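Local coordinates for MSM0271 protein (Mycobacterium smegmatis, PDB 5SUH) that builds part of the shell of the mycobacterial RMM microcompartment, as a trimer of tandem BMC domains that pairs into a double ring, at residues I33-L38 with P178-A183; R44-Y49 with V199-I204; V173-P178 with A207-I212; N187-V192 with D224-V229. One frame throughout, in Å; residues are numbered along the deposited sequence.

Contact 1: I33-L38 with P178-A183; sequences IRVYLL and PALFAA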
# COMPACT_ATOMS: atom_id res chain seq x y z
N ILE A 33 -18.43 -8.42 25.80
CA ILE A 33 -18.64 -9.16 24.58
C ILE A 33 -19.75 -8.56 23.70
O ILE A 33 -20.90 -8.46 24.11
CB ILE A 33 -18.91 -10.62 24.89
CG1 ILE A 33 -17.57 -11.26 25.29
CG2 ILE A 33 -19.49 -11.31 23.68
CD1 ILE A 33 -17.59 -12.75 25.39
N ARG A 34 -19.37 -8.15 22.50
CA ARG A 34 -20.28 -7.55 21.53
C ARG A 34 -20.87 -8.64 20.66
O ARG A 34 -22.08 -8.68 20.42
CB ARG A 34 -19.53 -6.57 20.62
CG ARG A 34 -18.75 -5.52 21.34
CD ARG A 34 -19.12 -4.15 20.93
NE ARG A 34 -19.25 -3.99 19.49
CZ ARG A 34 -19.92 -2.96 18.96
NH1 ARG A 34 -20.48 -2.06 19.76
NH2 ARG A 34 -20.07 -2.86 17.65
N VAL A 35 -20.00 -9.54 20.20
CA VAL A 35 -20.39 -10.69 19.38
C VAL A 35 -19.71 -11.97 19.90
O VAL A 35 -18.52 -11.95 20.18
CB VAL A 35 -20.00 -10.50 17.90
CG1 VAL A 35 -20.39 -11.72 17.09
CG2 VAL A 35 -20.63 -9.28 17.33
N TYR A 36 -20.48 -13.05 20.06
CA TYR A 36 -19.93 -14.37 20.43
C TYR A 36 -20.70 -15.47 19.69
O TYR A 36 -21.84 -15.76 20.05
CB TYR A 36 -20.01 -14.61 21.96
CG TYR A 36 -19.55 -16.00 22.42
CD1 TYR A 36 -20.46 -17.07 22.51
CD2 TYR A 36 -18.23 -16.24 22.76
CE1 TYR A 36 -20.03 -18.34 22.91
CE2 TYR A 36 -17.80 -17.50 23.18
CZ TYR A 36 -18.70 -18.54 23.25
OH TYR A 36 -18.24 -19.76 23.66
N LEU A 37 -20.07 -16.11 18.71
CA LEU A 37 -20.81 -17.05 17.86
C LEU A 37 -20.03 -18.23 17.32
O LEU A 37 -18.93 -18.07 16.77
CB LEU A 37 -21.40 -16.31 16.66
CG LEU A 37 -22.92 -16.15 16.64
CD1 LEU A 37 -23.38 -15.87 15.22
CD2 LEU A 37 -23.66 -17.36 17.24
N LEU A 38 -20.64 -19.41 17.44
CA LEU A 38 -20.22 -20.59 16.69
C LEU A 38 -20.81 -20.61 15.30
O LEU A 38 -22.02 -20.65 15.12
CB LEU A 38 -20.62 -21.89 17.38
CG LEU A 38 -19.50 -22.63 18.09
CD1 LEU A 38 -18.95 -21.80 19.21
CD2 LEU A 38 -20.11 -23.88 18.66
N PRO A 178 -23.61 -5.24 15.44
CA PRO A 178 -22.15 -5.21 15.20
C PRO A 178 -21.68 -5.90 13.91
O PRO A 178 -22.28 -6.86 13.44
CB PRO A 178 -21.57 -5.96 16.42
CG PRO A 178 -22.66 -5.97 17.44
CD PRO A 178 -23.96 -5.97 16.67
N ALA A 179 -20.57 -5.40 13.39
CA ALA A 179 -20.05 -5.79 12.10
C ALA A 179 -19.75 -7.28 11.95
O ALA A 179 -19.86 -7.82 10.84
CB ALA A 179 -18.76 -4.97 11.80
N LEU A 180 -19.36 -7.95 13.03
CA LEU A 180 -18.84 -9.30 12.88
C LEU A 180 -19.97 -10.29 12.52
O LEU A 180 -19.70 -11.37 11.98
CB LEU A 180 -18.11 -9.76 14.13
CG LEU A 180 -17.18 -10.98 13.96
CD1 LEU A 180 -16.28 -10.79 12.75
CD2 LEU A 180 -16.34 -11.27 15.19
N PHE A 181 -21.22 -9.87 12.71
CA PHE A 181 -22.36 -10.74 12.36
C PHE A 181 -22.45 -10.95 10.85
O PHE A 181 -23.17 -11.84 10.38
CB PHE A 181 -23.68 -10.16 12.84
CG PHE A 181 -23.96 -10.40 14.29
CD1 PHE A 181 -23.94 -11.69 14.82
CD2 PHE A 181 -24.21 -9.34 15.15
CE1 PHE A 181 -24.21 -11.91 16.18
CE2 PHE A 181 -24.47 -9.55 16.50
CZ PHE A 181 -24.47 -10.85 17.01
N ALA A 182 -21.71 -10.14 10.10
CA ALA A 182 -21.65 -10.30 8.65
C ALA A 182 -21.09 -11.67 8.29
O ALA A 182 -21.37 -12.22 7.21
CB ALA A 182 -20.84 -9.19 8.03
N ALA A 183 -20.27 -12.20 9.20
CA ALA A 183 -19.66 -13.52 9.01
C ALA A 183 -20.71 -14.62 8.92
O ALA A 183 -20.68 -15.43 8.00
CB ALA A 183 -18.69 -13.82 10.14
O HOH W 1 -19.02 -3.43 15.15
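Arg34 reaches over to Pro178 with the end of its long side chain, the first of three residues by which 33-38 meets 178-183. The chain bends at chi2 (-125°) and again at chi3, which carries the guanidinium over the proline ring, with NH2 3.7 Å from Pro178 CB and Pro178 CG over one face of the group. In the plane of the guanidinium, at its edge, a water accepts from Arg34 NH2 at 2.8 Å and from the backbone N of Ala179 at 3.1 Å, so the arginine is tied to the start of the turn by a polar bridge as well. Its NE forms a salt bridge with Glu71, whose other carboxylate oxygen accepts from Leu180 N. Val35 follows as the hydrophobic centre, its two methyls dividing the work. CG2, anti to the carbonyl carbon, sits 3.6 Å from Pro178 CB, approaches Leu180 CB, and makes a CH-pi contact over the face of the Phe181 ring, 4.2 Å from the centroid. CG1 also lies over a face of that ring, 3.9 Å from Phe181 CE1. Further along the strand, Leu37 meets the same ring at its edge, CD1 4.2 Å from Phe181 CE1. The example shows how a turn with a cis peptide before Pro178, leading into helix 182-192, can be seated on a strand. Here Arg34 and Val35 both face Glu71 in a classic beta bulge, and the buried seam joins the two tandem BMC domains of the chain.

Contact 2: R44-Y49 with V199-I204; sequences RQFAAY and VDVQMI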
# COMPACT_ATOMS: atom_id res chain seq x y z
N ARG A 44 -17.63 -23.31 1.05
CA ARG A 44 -16.31 -23.14 0.42
C ARG A 44 -15.97 -21.72 -0.07
O ARG A 44 -14.82 -21.30 0.03
CB ARG A 44 -16.13 -24.14 -0.71
CG ARG A 44 -16.87 -23.83 -1.97
CD ARG A 44 -16.52 -24.86 -3.02
NE ARG A 44 -17.14 -24.53 -4.31
CZ ARG A 44 -17.06 -25.30 -5.39
NH1 ARG A 44 -16.39 -26.45 -5.36
NH2 ARG A 44 -17.65 -24.90 -6.51
N GLN A 45 -16.96 -20.96 -0.55
CA GLN A 45 -16.68 -19.58 -0.96
C GLN A 45 -16.34 -18.71 0.21
O GLN A 45 -15.48 -17.82 0.14
CB GLN A 45 -17.85 -18.95 -1.67
CG GLN A 45 -17.93 -19.20 -3.10
CD GLN A 45 -18.91 -18.27 -3.76
OE1 GLN A 45 -18.58 -17.12 -4.07
NE2 GLN A 45 -20.13 -18.76 -3.98
N PHE A 46 -17.07 -18.92 1.29
CA PHE A 46 -16.88 -18.03 2.41
C PHE A 46 -15.58 -18.36 3.11
O PHE A 46 -14.88 -17.45 3.56
CB PHE A 46 -18.08 -18.06 3.36
CG PHE A 46 -17.85 -17.28 4.61
CD1 PHE A 46 -17.63 -15.91 4.54
CD2 PHE A 46 -17.80 -17.93 5.84
CE1 PHE A 46 -17.37 -15.20 5.71
CE2 PHE A 46 -17.55 -17.23 7.01
CZ PHE A 46 -17.34 -15.86 6.96
N ALA A 47 -15.22 -19.64 3.14
CA ALA A 47 -13.98 -20.12 3.76
C ALA A 47 -12.75 -19.55 3.07
O ALA A 47 -11.74 -19.24 3.71
CB ALA A 47 -13.94 -21.64 3.75
N ALA A 48 -12.86 -19.36 1.77
CA ALA A 48 -11.73 -18.89 0.99
C ALA A 48 -11.66 -17.38 1.11
O ALA A 48 -10.58 -16.80 1.16
CB ALA A 48 -11.89 -19.31 -0.46
N TYR A 49 -12.80 -16.76 1.26
CA TYR A 49 -12.84 -15.32 1.36
C TYR A 49 -11.97 -14.80 2.52
O TYR A 49 -11.23 -13.82 2.35
CB TYR A 49 -14.29 -14.85 1.50
CG TYR A 49 -14.37 -13.37 1.44
CD1 TYR A 49 -14.41 -12.72 0.21
CD2 TYR A 49 -14.34 -12.60 2.60
CE1 TYR A 49 -14.44 -11.35 0.13
CE2 TYR A 49 -14.36 -11.23 2.53
CZ TYR A 49 -14.41 -10.61 1.30
OH TYR A 49 -14.44 -9.24 1.21
N VAL A 199 -19.21 -11.49 -3.28
CA VAL A 199 -18.42 -10.43 -3.90
C VAL A 199 -17.53 -9.74 -2.89
O VAL A 199 -16.38 -9.41 -3.17
CB VAL A 199 -19.34 -9.39 -4.60
CG1 VAL A 199 -18.53 -8.25 -5.16
CG2 VAL A 199 -20.15 -10.05 -5.70
N ASP A 200 -18.06 -9.54 -1.70
CA ASP A 200 -17.31 -8.90 -0.65
C ASP A 200 -18.03 -9.15 0.67
O ASP A 200 -19.26 -9.22 0.67
CB ASP A 200 -17.19 -7.39 -0.92
CG ASP A 200 -16.14 -6.72 -0.05
OD1 ASP A 200 -15.24 -7.42 0.44
OD2 ASP A 200 -16.22 -5.49 0.14
N VAL A 201 -17.27 -9.29 1.76
CA VAL A 201 -17.82 -9.42 3.11
C VAL A 201 -17.00 -8.53 4.03
O VAL A 201 -15.85 -8.85 4.33
CB VAL A 201 -17.77 -10.87 3.68
CG1 VAL A 201 -18.57 -10.94 4.97
CG2 VAL A 201 -18.33 -11.84 2.71
N GLN A 202 -17.58 -7.43 4.50
CA GLN A 202 -16.84 -6.55 5.41
C GLN A 202 -17.27 -6.85 6.85
O GLN A 202 -18.38 -6.49 7.24
CB GLN A 202 -17.09 -5.10 5.06
CG GLN A 202 -15.94 -4.15 5.41
CD GLN A 202 -16.32 -2.68 5.21
OE1 GLN A 202 -16.87 -2.29 4.18
NE2 GLN A 202 -15.98 -1.86 6.20
N MET A 203 -16.42 -7.52 7.62
CA MET A 203 -16.84 -7.91 8.97
C MET A 203 -16.17 -7.13 10.13
O MET A 203 -16.34 -7.47 11.29
CB MET A 203 -16.65 -9.41 9.16
CG MET A 203 -15.25 -9.89 9.15
SD MET A 203 -15.26 -11.68 9.20
CE MET A 203 -15.71 -12.01 7.55
N ILE A 204 -15.38 -6.11 9.79
CA ILE A 204 -14.64 -5.31 10.76
C ILE A 204 -14.97 -3.81 10.65
O ILE A 204 -14.82 -3.23 9.58
CB ILE A 204 -13.14 -5.46 10.58
CG1 ILE A 204 -12.71 -6.91 10.79
CG2 ILE A 204 -12.41 -4.56 11.54
CD1 ILE A 204 -11.26 -7.14 10.43
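Tyr49 stands nearest to Val201 where helix 44-49 passes strand 199-202, their CA atoms 7.9 Å apart. The two short axes approach to 10.0 Å and make an angle of 62°, leaving room between them for one layer of side chains, which the helix fills mainly with aromatic rings. The tyrosine has CG anti to the backbone N, and its ring extends to the strand and crosses Val201 at a slant. Val201 CG2 lies over one face of the ring, displaced toward the rim, in a CH-pi contact 4.2 Å from the centroid; Val201 CB comes within 3.6 Å of Tyr49 CE2. At the end of the ring the hydroxyl accepts a nearly straight hydrogen bond from Val201 N, 2.9 Å to Tyr49 OH, although the place of that oxygen is less sure because it is modelled too close to Asp200 OD1. Asp200 has a clearer partner in Arg160, with which it forms a salt bridge through OD2. Phe46, one turn earlier, contributes the other ring. Its edge receives the Met203 methyl, CE lying 4.0 Å from Phe46 CE1, and Val201 CG1 approaches the same carbon more distantly. Helix 182-192 packs against both segments, Ala186 touching Phe46 and Val201, while Glu190 accepts from the backbone nitrogens of Gln45 and Phe46. The strand carries a classic beta bulge at Val199 and Asp200, both facing Tyr211. The contact illustrates a short helix from one half of a tandem BMC protein packed on an edge strand, as counted within this chain, of the other half's antiparallel sheet.

Contact 3: V173-P178 with A207-I212; sequences VYEMTP and AGRLYI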
# COMPACT_ATOMS: atom_id res chain seq x y z
N VAL A 173 -27.40 -6.31 -1.27
CA VAL A 173 -26.53 -5.68 -0.28
C VAL A 173 -27.24 -5.78 1.07
O VAL A 173 -28.47 -5.64 1.13
CB VAL A 173 -26.17 -4.18 -0.61
CG1 VAL A 173 -25.19 -4.08 -1.79
CG2 VAL A 173 -27.43 -3.35 -0.87
N TYR A 174 -26.48 -6.04 2.12
CA TYR A 174 -27.04 -6.23 3.46
C TYR A 174 -26.10 -5.63 4.52
O TYR A 174 -24.91 -6.00 4.61
CB TYR A 174 -27.25 -7.71 3.76
CG TYR A 174 -28.44 -8.03 4.62
CD1 TYR A 174 -29.48 -8.82 4.11
CD2 TYR A 174 -28.53 -7.59 5.94
CE1 TYR A 174 -30.59 -9.14 4.90
CE2 TYR A 174 -29.63 -7.90 6.73
CZ TYR A 174 -30.66 -8.68 6.20
OH TYR A 174 -31.77 -9.01 6.96
N GLU A 175 -26.63 -4.71 5.30
CA GLU A 175 -25.83 -4.03 6.29
C GLU A 175 -26.39 -4.24 7.70
O GLU A 175 -27.60 -4.08 7.92
CB GLU A 175 -25.73 -2.52 5.96
CG GLU A 175 -24.71 -1.77 6.83
CD GLU A 175 -24.47 -0.33 6.41
OE1 GLU A 175 -25.27 0.24 5.62
OE2 GLU A 175 -23.46 0.25 6.86
N MET A 176 -25.51 -4.51 8.66
CA MET A 176 -25.88 -4.81 10.05
C MET A 176 -24.85 -4.30 11.05
O MET A 176 -23.72 -3.94 10.67
CB MET A 176 -26.01 -6.32 10.23
CG MET A 176 -24.65 -7.00 9.95
SD MET A 176 -24.82 -8.56 9.13
CE MET A 176 -25.24 -8.03 7.48
N THR A 177 -25.22 -4.30 12.33
CA THR A 177 -24.26 -3.99 13.38
C THR A 177 -24.63 -4.74 14.69
O THR A 177 -25.81 -4.92 15.00
CB THR A 177 -24.13 -2.46 13.62
OG1 THR A 177 -23.01 -2.23 14.47
CG2 THR A 177 -25.40 -1.81 14.24
N PRO A 178 -23.61 -5.24 15.44
CA PRO A 178 -22.15 -5.21 15.20
C PRO A 178 -21.68 -5.90 13.91
O PRO A 178 -22.28 -6.86 13.44
CB PRO A 178 -21.57 -5.96 16.42
CG PRO A 178 -22.66 -5.97 17.44
CD PRO A 178 -23.96 -5.97 16.67
N ALA A 207 -19.90 -1.05 11.19
CA ALA A 207 -21.01 -1.80 10.56
C ALA A 207 -20.49 -2.86 9.62
O ALA A 207 -19.42 -2.71 9.04
CB ALA A 207 -21.97 -0.86 9.79
N GLY A 208 -21.21 -3.97 9.51
CA GLY A 208 -20.82 -5.00 8.57
C GLY A 208 -21.57 -4.85 7.25
O GLY A 208 -22.72 -4.42 7.21
N ARG A 209 -20.91 -5.20 6.15
CA ARG A 209 -21.54 -5.12 4.85
C ARG A 209 -21.31 -6.39 4.03
O ARG A 209 -20.18 -6.93 3.95
CB ARG A 209 -21.02 -3.90 4.07
CG ARG A 209 -21.49 -2.55 4.63
CD ARG A 209 -20.47 -1.96 5.57
NE ARG A 209 -20.89 -0.66 6.12
CZ ARG A 209 -20.05 0.37 6.23
NH1 ARG A 209 -18.78 0.25 5.80
NH2 ARG A 209 -20.47 1.52 6.72
N LEU A 210 -22.39 -6.85 3.42
CA LEU A 210 -22.39 -8.07 2.62
C LEU A 210 -22.80 -7.73 1.17
O LEU A 210 -23.81 -7.07 0.95
CB LEU A 210 -23.34 -9.09 3.25
CG LEU A 210 -23.47 -10.48 2.61
CD1 LEU A 210 -22.07 -11.09 2.41
CD2 LEU A 210 -24.35 -11.40 3.45
N TYR A 211 -22.00 -8.18 0.20
CA TYR A 211 -22.30 -8.03 -1.23
C TYR A 211 -22.39 -9.42 -1.88
O TYR A 211 -21.41 -10.16 -1.94
CB TYR A 211 -21.22 -7.23 -1.97
CG TYR A 211 -21.12 -5.75 -1.70
CD1 TYR A 211 -20.54 -5.26 -0.52
CD2 TYR A 211 -21.47 -4.82 -2.67
CE1 TYR A 211 -20.39 -3.89 -0.29
CE2 TYR A 211 -21.33 -3.46 -2.46
CZ TYR A 211 -20.79 -3.00 -1.27
OH TYR A 211 -20.64 -1.64 -1.07
N ILE A 212 -23.56 -9.74 -2.41
CA ILE A 212 -23.85 -11.04 -3.01
C ILE A 212 -24.49 -10.91 -4.41
O ILE A 212 -25.41 -10.12 -4.62
CB ILE A 212 -24.77 -11.87 -2.05
CG1 ILE A 212 -23.94 -12.44 -0.91
CG2 ILE A 212 -25.46 -13.00 -2.77
CD1 ILE A 212 -24.77 -13.19 0.08
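Tyr174 and Leu210 form a hydrogen-bonded pair, as do Met176 and Gly208, in two antiparallel strands whose short axes run 4.7 Å apart at 164°. Tyr174 N gives to Leu210 O at 3.1 Å and Leu210 N returns a bond to Tyr174 O at 2.9 Å; Met176 and Gly208 exchange the same two bonds. Between them lies the non-hydrogen-bonded pair Glu175-Arg209, which carries a salt bridge; Val173-Tyr211 is the next such pair, beyond Tyr174. Glu175 and Arg209 lie side by side, and the arginine, bent at chi2 (95°), grips OE2 side-on with two nitrogens, NE at 2.8 Å and NH2 at 3.3 Å from Glu175 OE2. The oxygen lies in the guanidinium plane, whereas NE meets it from above the carboxylate plane. Glu175 OE1 accepts from Leu76 N of the third subunit and Arg209 NH2 also gives to Glu100 O of that subunit, so the buried pair ties the strands to a neighbouring subunit. On the same face Val173 CG1 rests against the Tyr211 ring, 3.9 Å from Tyr211 CD2. The other face, with Tyr174, Met176 and Leu210, turns to the helices: 216-232 and 182-192 pack on Leu210, while strands 138-145 and 197-202 flank the pair.

Contact 4: N187-V192 with D224-V229; sequences NEAERV and DHITTV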
# COMPACT_ATOMS: atom_id res chain seq x y z
N ASN A 187 -22.02 -16.93 5.45
CA ASN A 187 -21.98 -18.40 5.48
C ASN A 187 -23.39 -19.02 5.38
O ASN A 187 -23.56 -20.04 4.70
CB ASN A 187 -21.28 -18.90 6.75
CG ASN A 187 -20.90 -20.39 6.66
OD1 ASN A 187 -20.04 -20.79 5.85
ND2 ASN A 187 -21.54 -21.21 7.47
N GLU A 188 -24.40 -18.42 6.03
CA GLU A 188 -25.74 -18.96 5.94
C GLU A 188 -26.31 -18.82 4.50
O GLU A 188 -26.94 -19.76 3.96
CB GLU A 188 -26.68 -18.29 6.96
CG GLU A 188 -26.47 -18.80 8.37
CD GLU A 188 -26.55 -20.34 8.45
OE1 GLU A 188 -27.54 -20.93 7.98
OE2 GLU A 188 -25.59 -20.94 8.99
N ALA A 189 -26.06 -17.67 3.87
CA ALA A 189 -26.51 -17.45 2.49
C ALA A 189 -25.93 -18.49 1.53
O ALA A 189 -26.64 -19.05 0.70
CB ALA A 189 -26.16 -16.03 2.01
N GLU A 190 -24.64 -18.80 1.66
CA GLU A 190 -24.06 -19.73 0.71
C GLU A 190 -24.62 -21.16 0.91
O GLU A 190 -24.74 -21.93 -0.05
CB GLU A 190 -22.54 -19.73 0.81
CG GLU A 190 -21.91 -20.62 -0.23
CD GLU A 190 -20.40 -20.72 -0.13
OE1 GLU A 190 -19.81 -20.07 0.77
OE2 GLU A 190 -19.81 -21.44 -0.97
N ARG A 191 -24.98 -21.49 2.14
CA ARG A 191 -25.49 -22.84 2.43
C ARG A 191 -26.82 -23.08 1.71
O ARG A 191 -27.13 -24.18 1.25
CB ARG A 191 -25.65 -23.08 3.95
CG ARG A 191 -26.33 -24.40 4.27
CD ARG A 191 -26.51 -24.80 5.76
NE ARG A 191 -26.08 -23.82 6.74
CZ ARG A 191 -24.92 -23.89 7.40
NH1 ARG A 191 -24.06 -24.87 7.13
NH2 ARG A 191 -24.60 -22.96 8.30
N VAL A 192 -27.61 -22.02 1.66
CA VAL A 192 -29.00 -22.09 1.24
C VAL A 192 -29.17 -21.76 -0.25
O VAL A 192 -30.20 -22.05 -0.86
CB VAL A 192 -29.83 -21.15 2.20
CG1 VAL A 192 -30.42 -19.94 1.50
CG2 VAL A 192 -30.86 -21.94 3.00
N ASP A 224 -33.97 -13.58 2.45
CA ASP A 224 -35.03 -14.09 3.36
C ASP A 224 -34.44 -14.95 4.48
O ASP A 224 -34.85 -14.85 5.65
CB ASP A 224 -36.09 -14.91 2.60
CG ASP A 224 -36.96 -14.04 1.69
OD1 ASP A 224 -37.06 -12.81 1.96
OD2 ASP A 224 -37.57 -14.59 0.72
N HIS A 225 -33.50 -15.82 4.13
CA HIS A 225 -32.89 -16.67 5.13
C HIS A 225 -32.05 -15.85 6.12
O HIS A 225 -32.12 -16.06 7.34
CB HIS A 225 -32.05 -17.73 4.44
CG HIS A 225 -31.35 -18.67 5.36
ND1 HIS A 225 -32.02 -19.46 6.27
CD2 HIS A 225 -30.04 -19.01 5.46
CE1 HIS A 225 -31.15 -20.21 6.92
NE2 HIS A 225 -29.93 -19.95 6.45
N ILE A 226 -31.27 -14.90 5.60
CA ILE A 226 -30.44 -14.08 6.47
C ILE A 226 -31.27 -13.35 7.53
O ILE A 226 -30.91 -13.31 8.71
CB ILE A 226 -29.63 -13.05 5.67
CG1 ILE A 226 -28.56 -13.72 4.84
CG2 ILE A 226 -28.96 -12.04 6.61
CD1 ILE A 226 -27.85 -12.69 3.91
N THR A 227 -32.39 -12.76 7.10
CA THR A 227 -33.26 -12.04 8.01
C THR A 227 -33.79 -12.97 9.11
O THR A 227 -33.91 -12.56 10.27
CB THR A 227 -34.45 -11.38 7.23
OG1 THR A 227 -33.94 -10.50 6.20
CG2 THR A 227 -35.37 -10.59 8.17
N THR A 228 -34.11 -14.21 8.75
CA THR A 228 -34.59 -15.16 9.74
C THR A 228 -33.46 -15.52 10.74
O THR A 228 -33.65 -15.46 11.96
CB THR A 228 -35.17 -16.42 9.09
OG1 THR A 228 -36.40 -16.09 8.43
CG2 THR A 228 -35.50 -17.44 10.13
N VAL A 229 -32.30 -15.86 10.20
CA VAL A 229 -31.14 -16.20 11.02
C VAL A 229 -30.76 -15.12 12.02
O VAL A 229 -30.53 -15.43 13.21
CB VAL A 229 -29.92 -16.49 10.14
CG1 VAL A 229 -28.65 -16.57 10.97
CG2 VAL A 229 -30.15 -17.73 9.36
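His225 is clasped by Glu188 and Val192 where two helices of a BMC domain's alpha/beta fold, 182-192 and 216-232, pack together. Their short segments run in broadly opposed directions, at 134° with the axes 9.2 Å apart, and the imidazole fills the gap. With CG anti to the backbone N (chi1 179°), the ring reaches across to the other helix and lies between two valines: Val192 CG2 is over the centre of one face, in a CH-pi contact 4.0 Å from the centroid, and Val229 CG2 is above the opposite face near the rim. Val192 also brings CB to 3.9 Å from His225 CD2. Glu188, folded back at chi2, lays its CG against Val229 and holds its carboxylate at the ring edge, the two planes 53° apart. Arg191 of the same helix is modelled against this carboxylate too, but so close that the details of that salt bridge are doubtful. Deeper in, toward the sheet, Ala189 CB meets Ile226 CD1 at 4.2 Å, beside Ile212 and Leu210. A polar bond completes the grip: His225 NE2 donates to the anti lone pair of Glu188 OE1 at 3.0 Å, with the oxygen close to the imidazole plane.

Overall arrangement
Along the chain the first halves of contacts 1 and 2, 33-38 and 44-49, come early, and their partners lie about 140 to 150 residues later; contacts 3 and 4 close within the second BMC domain. Contacts 1 and 2 cross along the chain, as do contacts 3 and 4. Centres are 12 to 15 Å apart, so the four form one compact cluster. Contacts 1 and 3 share Pro178, contacts 1 and 4 both use helix 182-192, and contacts 2 and 3 meet on the neighbouring strands 197-202 and 208-214. Contact 4 packs on the helix-covered face of contact 3's strands. Contacts 1 and 2 join the second half of the chain to the first, within one shell subunit.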